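PDB 1J77: HemO from Neisseria meningitidis, which binds heme and, as expected for a heme oxygenase, probably breaks it down oxidatively by opening the porphyrin ring. Local coordinates for residues 22-33 against 181-192. Numbering follows the deposited sequence.
With HEM (protoporphyrin IX containing Fe), chain B.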
# COMPACT_ATOMS: atom_id res chain seq x y z
N VAL A 22 5.22 -8.96 9.21
CA VAL A 22 5.85 -7.84 8.51
C VAL A 22 4.88 -6.68 8.39
O VAL A 22 5.28 -5.51 8.46
CB VAL A 22 6.55 -8.25 7.19
CG1 VAL A 22 5.53 -8.76 6.11
CG2 VAL A 22 7.43 -7.11 6.68
N HIS A 23 3.60 -6.97 8.15
CA HIS A 23 2.61 -5.91 8.11
C HIS A 23 2.66 -5.08 9.41
O HIS A 23 2.68 -3.88 9.40
CB HIS A 23 1.15 -6.45 7.98
CG HIS A 23 0.13 -5.38 8.10
ND1 HIS A 23 -0.32 -4.91 9.32
CD2 HIS A 23 -0.42 -4.57 7.16
CE1 HIS A 23 -1.14 -3.89 9.11
NE2 HIS A 23 -1.24 -3.69 7.80
N ASP A 24 2.63 -5.77 10.54
CA ASP A 24 2.66 -5.07 11.80
C ASP A 24 3.96 -4.29 11.98
O ASP A 24 3.92 -3.18 12.55
CB ASP A 24 2.39 -6.01 12.95
CG ASP A 24 0.97 -6.52 12.98
OD1 ASP A 24 0.14 -6.05 12.15
OD2 ASP A 24 0.60 -7.37 13.84
N SER A 25 5.07 -4.78 11.41
CA SER A 25 6.31 -3.98 11.47
C SER A 25 6.18 -2.67 10.69
O SER A 25 6.77 -1.63 11.07
CB SER A 25 7.52 -4.80 11.04
OG SER A 25 7.61 -4.86 9.62
N VAL A 26 5.40 -2.71 9.60
CA VAL A 26 5.15 -1.52 8.80
C VAL A 26 4.27 -0.50 9.53
O VAL A 26 4.60 0.68 9.63
CB VAL A 26 4.54 -1.92 7.41
CG1 VAL A 26 4.01 -0.67 6.71
CG2 VAL A 26 5.58 -2.62 6.60
N ASP A 27 3.17 -1.00 10.12
CA ASP A 27 2.25 -0.21 10.91
C ASP A 27 3.04 0.51 12.03
O ASP A 27 3.02 1.71 12.14
CB ASP A 27 1.16 -1.18 11.45
CG ASP A 27 0.16 -0.54 12.45
OD1 ASP A 27 0.35 0.57 12.97
OD2 ASP A 27 -0.93 -1.16 12.66
N ASN A 28 3.83 -0.26 12.76
CA ASN A 28 4.61 0.31 13.86
C ASN A 28 5.62 1.34 13.37
O ASN A 28 5.80 2.38 14.02
CB ASN A 28 5.36 -0.82 14.60
CG ASN A 28 4.47 -1.68 15.44
OD1 ASN A 28 3.42 -1.23 15.87
ND2 ASN A 28 4.89 -2.93 15.69
N LEU A 29 6.32 1.02 12.26
CA LEU A 29 7.31 1.98 11.78
C LEU A 29 6.68 3.29 11.28
O LEU A 29 7.22 4.38 11.50
CB LEU A 29 8.19 1.36 10.70
CG LEU A 29 9.37 2.17 10.17
CD1 LEU A 29 10.34 2.63 11.28
CD2 LEU A 29 10.08 1.36 9.15
N VAL A 30 5.58 3.18 10.54
CA VAL A 30 4.88 4.36 10.05
C VAL A 30 4.49 5.23 11.27
O VAL A 30 4.74 6.43 11.32
CB VAL A 30 3.62 3.99 9.26
CG1 VAL A 30 2.66 5.22 9.11
CG2 VAL A 30 3.99 3.34 7.90
N MET A 31 3.87 4.62 12.25
CA MET A 31 3.48 5.43 13.40
C MET A 31 4.66 6.00 14.19
O MET A 31 4.59 7.14 14.62
CB MET A 31 2.54 4.66 14.27
CG MET A 31 1.26 4.25 13.58
SD MET A 31 0.34 5.64 12.85
CE MET A 31 -0.06 6.57 14.29
N SER A 32 5.77 5.27 14.25
CA SER A 32 6.91 5.78 15.02
C SER A 32 7.49 7.05 14.41
O SER A 32 8.10 7.87 15.14
CB SER A 32 8.04 4.77 15.11
OG SER A 32 7.67 3.63 15.77
N VAL A 33 7.38 7.25 13.09
CA VAL A 33 8.00 8.43 12.48
C VAL A 33 7.05 9.64 12.48
O VAL A 33 7.40 10.68 11.96
CB VAL A 33 8.53 8.14 11.03
CG1 VAL A 33 9.71 7.16 11.12
CG2 VAL A 33 7.45 7.67 10.12
N PHE A 181 6.19 -5.28 1.00
CA PHE A 181 6.29 -4.70 2.35
C PHE A 181 7.69 -4.25 2.64
O PHE A 181 7.89 -3.20 3.25
CB PHE A 181 5.83 -5.67 3.44
CG PHE A 181 4.32 -5.81 3.62
CD1 PHE A 181 3.69 -7.06 3.43
CD2 PHE A 181 3.52 -4.74 4.00
CE1 PHE A 181 2.35 -7.21 3.63
CE2 PHE A 181 2.17 -4.92 4.22
CZ PHE A 181 1.57 -6.16 4.00
N ALA A 182 8.70 -5.05 2.24
CA ALA A 182 10.07 -4.65 2.51
C ALA A 182 10.44 -3.39 1.78
O ALA A 182 11.11 -2.53 2.33
CB ALA A 182 11.01 -5.73 2.15
N PHE A 183 10.02 -3.27 0.53
CA PHE A 183 10.25 -2.07 -0.25
C PHE A 183 9.58 -0.84 0.40
O PHE A 183 10.19 0.22 0.47
CB PHE A 183 9.78 -2.26 -1.69
CG PHE A 183 9.91 -1.02 -2.57
CD1 PHE A 183 11.16 -0.51 -2.89
CD2 PHE A 183 8.80 -0.30 -2.96
CE1 PHE A 183 11.28 0.58 -3.65
CE2 PHE A 183 8.94 0.83 -3.76
CZ PHE A 183 10.19 1.25 -4.07
N TYR A 184 8.35 -0.98 0.87
CA TYR A 184 7.71 0.11 1.58
C TYR A 184 8.58 0.65 2.70
O TYR A 184 8.73 1.86 2.81
CB TYR A 184 6.35 -0.29 2.11
CG TYR A 184 5.48 0.88 2.58
CD1 TYR A 184 4.63 1.55 1.73
CD2 TYR A 184 5.53 1.34 3.87
CE1 TYR A 184 3.86 2.62 2.15
CE2 TYR A 184 4.76 2.40 4.29
CZ TYR A 184 3.91 3.01 3.47
OH TYR A 184 3.17 4.08 3.88
N LYS A 185 9.18 -0.24 3.48
CA LYS A 185 10.03 0.24 4.56
C LYS A 185 11.34 0.84 4.06
O LYS A 185 11.84 1.77 4.66
CB LYS A 185 10.32 -0.88 5.55
CG LYS A 185 9.07 -1.38 6.29
CD LYS A 185 9.34 -2.27 7.53
CE LYS A 185 9.77 -3.63 7.16
NZ LYS A 185 10.12 -4.46 8.37
N VAL A 186 11.93 0.30 2.99
CA VAL A 186 13.14 0.93 2.41
C VAL A 186 12.81 2.38 2.04
O VAL A 186 13.58 3.31 2.40
CB VAL A 186 13.64 0.18 1.15
CG1 VAL A 186 14.64 1.04 0.35
CG2 VAL A 186 14.18 -1.18 1.51
N VAL A 187 11.71 2.62 1.36
CA VAL A 187 11.31 3.95 0.98
C VAL A 187 11.05 4.87 2.20
O VAL A 187 11.46 6.04 2.22
CB VAL A 187 10.10 3.94 0.01
CG1 VAL A 187 9.67 5.33 -0.31
CG2 VAL A 187 10.45 3.14 -1.23
N LEU A 188 10.35 4.33 3.20
CA LEU A 188 10.02 5.06 4.40
C LEU A 188 11.32 5.52 5.05
O LEU A 188 11.46 6.69 5.41
CB LEU A 188 9.19 4.15 5.32
CG LEU A 188 8.72 4.75 6.65
CD1 LEU A 188 7.63 3.87 7.23
CD2 LEU A 188 9.78 5.00 7.70
N ARG A 189 12.27 4.60 5.20
CA ARG A 189 13.55 4.96 5.83
C ARG A 189 14.32 6.04 5.07
O ARG A 189 14.87 7.00 5.64
CB ARG A 189 14.41 3.74 6.01
CG ARG A 189 13.91 2.67 6.93
CD ARG A 189 14.54 1.30 6.66
NE ARG A 189 14.01 0.22 7.45
CZ ARG A 189 13.79 -1.03 7.03
NH1 ARG A 189 14.05 -1.38 5.76
NH2 ARG A 189 13.25 -1.92 7.84
N GLU A 190 14.40 5.90 3.77
CA GLU A 190 15.14 6.89 3.00
C GLU A 190 14.46 8.23 3.16
O GLU A 190 15.12 9.29 3.39
CB GLU A 190 15.21 6.47 1.51
CG GLU A 190 16.04 5.22 1.31
CD GLU A 190 16.47 5.02 -0.14
OE1 GLU A 190 16.26 5.98 -0.94
OE2 GLU A 190 17.00 3.92 -0.45
N THR A 191 13.15 8.23 3.11
CA THR A 191 12.36 9.42 3.16
C THR A 191 12.41 10.16 4.52
O THR A 191 12.47 11.34 4.54
CB THR A 191 10.97 9.05 2.79
OG1 THR A 191 11.02 8.42 1.50
CG2 THR A 191 10.05 10.28 2.58
N PHE A 192 12.32 9.41 5.61
CA PHE A 192 12.30 9.97 6.96
C PHE A 192 13.71 10.03 7.55
O PHE A 192 13.85 10.35 8.72
CB PHE A 192 11.32 9.18 7.83
CG PHE A 192 9.87 9.53 7.61
CD1 PHE A 192 9.08 8.86 6.63
CD2 PHE A 192 9.25 10.54 8.34
CE1 PHE A 192 7.81 9.19 6.44
CE2 PHE A 192 7.92 10.82 8.19
CZ PHE A 192 7.18 10.17 7.19
CHA HEM B . -4.97 -4.72 6.69
CHB HEM B . -3.83 -1.22 9.84
CHC HEM B . -0.32 0.33 6.83
CHD HEM B . -1.17 -3.48 3.91
C1A HEM B . -5.02 -3.85 7.75
C2A HEM B . -6.08 -3.80 8.79
C3A HEM B . -5.73 -2.83 9.64
C4A HEM B . -4.48 -2.24 9.21
CMA HEM B . -6.54 -2.41 10.89
CAA HEM B . -7.39 -4.64 8.89
CBA HEM B . -8.53 -3.83 8.26
CGA HEM B . -9.81 -4.63 8.19
O1A HEM B . -9.74 -5.89 8.27
O2A HEM B . -10.90 -3.99 8.06
C1B HEM B . -2.78 -0.48 9.31
C2B HEM B . -2.21 0.69 9.91
C3B HEM B . -1.20 1.11 9.10
C4B HEM B . -1.19 0.24 7.92
CMB HEM B . -2.72 1.25 11.26
CAB HEM B . -0.31 2.35 9.26
CBB HEM B . 0.09 2.76 10.46
C1C HEM B . -0.29 -0.53 5.76
C2C HEM B . 0.54 -0.39 4.57
C3C HEM B . 0.34 -1.48 3.81
C4C HEM B . -0.69 -2.29 4.39
CMC HEM B . 1.56 0.74 4.37
CAC HEM B . 1.00 -1.83 2.48
CBC HEM B . 2.14 -1.26 2.13
C1D HEM B . -2.25 -4.13 4.42
C2D HEM B . -2.78 -5.32 3.82
C3D HEM B . -3.94 -5.73 4.67
C4D HEM B . -4.00 -4.72 5.71
CMD HEM B . -2.24 -6.01 2.57
CAD HEM B . -4.92 -6.89 4.47
CBD HEM B . -4.73 -7.99 5.48
CGD HEM B . -5.70 -9.07 5.04
O1D HEM B . -5.29 -9.90 4.19
O2D HEM B . -6.84 -9.13 5.59
NA HEM B . -4.09 -2.88 8.04
NB HEM B . -2.11 -0.75 8.12
NC HEM B . -1.02 -1.67 5.59
ND HEM B . -2.98 -3.77 5.56
FE HEM B . -2.49 -2.35 6.89
O HOH W 1 -3.68 -1.21 5.83
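V26 and K185 meet at the middle of a buried, near-parallel helix pair, where helix 11-32 runs beside the C-terminal helix 167-192 at 18°. K185 illustrates how a lysine can serve such an interface as a knob: its stem settles among V22, S25, V26 and L29, its CG 3.7 Å from V26 CG2, while a bend at chi3 (-74°) carries the amine to the hydroxyl of S25. There K185 NZ donates to S25 OG over 2.8 Å, and S25 OG in turn donates to V22 O. E199 completes the polar end through a salt bridge to K185.

Further along, the side chains of L29 and L188 lie alongside one another but point opposite ways, L29 CG 3.8 Å from L188 CD2, and V33 CG2 makes a CH-pi contact over the centre of the F192 ring, 3.6 Å from its centroid. On the heme side, F181 receives H23 CA over one face and puts its edge to the porphyrin, with F181 CE2 3.7 Å from HEM CHD. Y184 lays a face against the heme methyl CMC while V30 CG2 sits at its ring edge. H23 ligates the iron through NE2 at 2.0 Å, opposite a water, and its ND1 donates almost straight (172°) to D24 OD1. H23, V26 and F181 lie on the proximal side of the heme, with V30 and Y184 at its rim, in the pocket of the all-helical heme oxygenase fold.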